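Local coordinates for transcriptional regulator (Streptococcus dysgalactiae, PDB 6W1A), which binds DNA through a helix-turn-helix domain and acts as the receptor for SHP peptide pheromones, a transcriptional regulator of the Rgg family, at the interface of chains A and B. Residues are numbered along the deposited sequence; one frame, centred on the assembly and turned at random. Chains: chain A/B, Transcriptional regulator.

The interface of chains A and B. Residues chain A 61, 176; chain B 141-142, 172, 180.
A:Glu61 reaches across to the start of a helix in the partner chain, where its OE2 accepts hydrogen bonds from a backbone and a side-chain donor. The backbone N of B:Tyr142 approaches on the syn side of this carboxylate oxygen, with N and OE2 2.5 Å apart. B:Asn180, whose amide offers an N-H, donates from the anti side through ND2, 2.7 Å from OE2; the bond lies close to the asparagine amide plane but 26° out of that of the carboxylate, and the side chains meet at about a right angle. Glutamate suits the place because its chain, extended beyond CG, is long enough to bridge the chains, and its acidic end meets the first residue of helix 142-150, whose dipole would probably favour a negative charge. B:Gly141, without a side chain, lets its CA lie 3.9 Å from the carboxylate CD. Alongside, the extended chain of A:Gln176 carries its amide OE1 3.6 Å above one face of the flat B:Tyr142 ring, offset toward the rim, the planes 30° apart. The tyrosine CG is anti to its backbone N (chi1 -178°), which directs the ring away from the glutamate and toward the glutamine; B:Asn180 OD1 lies at the ring edge. In the two-fold symmetric pair, probably the functional dimer, the contact recurs with chains exchanged: helix 59-66 of the N-terminal helix-turn-helix region docks between the starts of helices 142-150 and 179-197.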
# COMPACT_ATOMS: atom_id res chain seq x y z
N GLU A 61 6.13 -1.87 -9.25
CA GLU A 61 5.26 -1.72 -10.41
C GLU A 61 5.69 -2.63 -11.55
O GLU A 61 4.85 -3.18 -12.27
CB GLU A 61 5.25 -0.27 -10.90
CG GLU A 61 4.56 0.72 -10.01
CD GLU A 61 4.74 2.14 -10.51
OE1 GLU A 61 5.54 2.34 -11.44
OE2 GLU A 61 4.10 3.05 -9.96
N GLN A 176 7.94 3.59 1.05
CA GLN A 176 7.14 3.80 -0.14
C GLN A 176 6.02 2.78 -0.29
O GLN A 176 5.01 3.07 -0.94
CB GLN A 176 8.02 3.76 -1.39
CG GLN A 176 7.34 4.32 -2.62
CD GLN A 176 8.25 4.41 -3.82
OE1 GLN A 176 7.79 4.34 -4.95
NE2 GLN A 176 9.55 4.56 -3.57
N GLY B 141 2.33 5.47 -13.74
CA GLY B 141 2.85 4.86 -12.53
C GLY B 141 3.01 5.88 -11.43
O GLY B 141 2.60 7.04 -11.56
N TYR B 142 3.66 5.47 -10.34
CA TYR B 142 3.88 6.36 -9.20
C TYR B 142 4.55 7.66 -9.61
O TYR B 142 4.22 8.73 -9.10
CB TYR B 142 4.72 5.63 -8.15
CG TYR B 142 5.00 6.42 -6.89
CD1 TYR B 142 4.07 6.45 -5.85
CD2 TYR B 142 6.20 7.10 -6.72
CE1 TYR B 142 4.32 7.16 -4.69
CE2 TYR B 142 6.46 7.82 -5.57
CZ TYR B 142 5.52 7.85 -4.56
OH TYR B 142 5.77 8.56 -3.40
N ALA B 172 -1.39 1.87 -12.90
CA ALA B 172 -0.84 0.57 -12.53
C ALA B 172 -1.64 -0.06 -11.39
O ALA B 172 -1.84 0.55 -10.34
CB ALA B 172 0.63 0.70 -12.13
N ASN B 180 -0.64 3.13 -5.28
CA ASN B 180 -0.94 3.86 -6.51
C ASN B 180 -2.43 4.08 -6.66
O ASN B 180 -2.87 5.17 -7.03
CB ASN B 180 -0.39 3.11 -7.72
CG ASN B 180 1.10 3.31 -7.90
OD1 ASN B 180 1.75 4.01 -7.12
ND2 ASN B 180 1.65 2.68 -8.93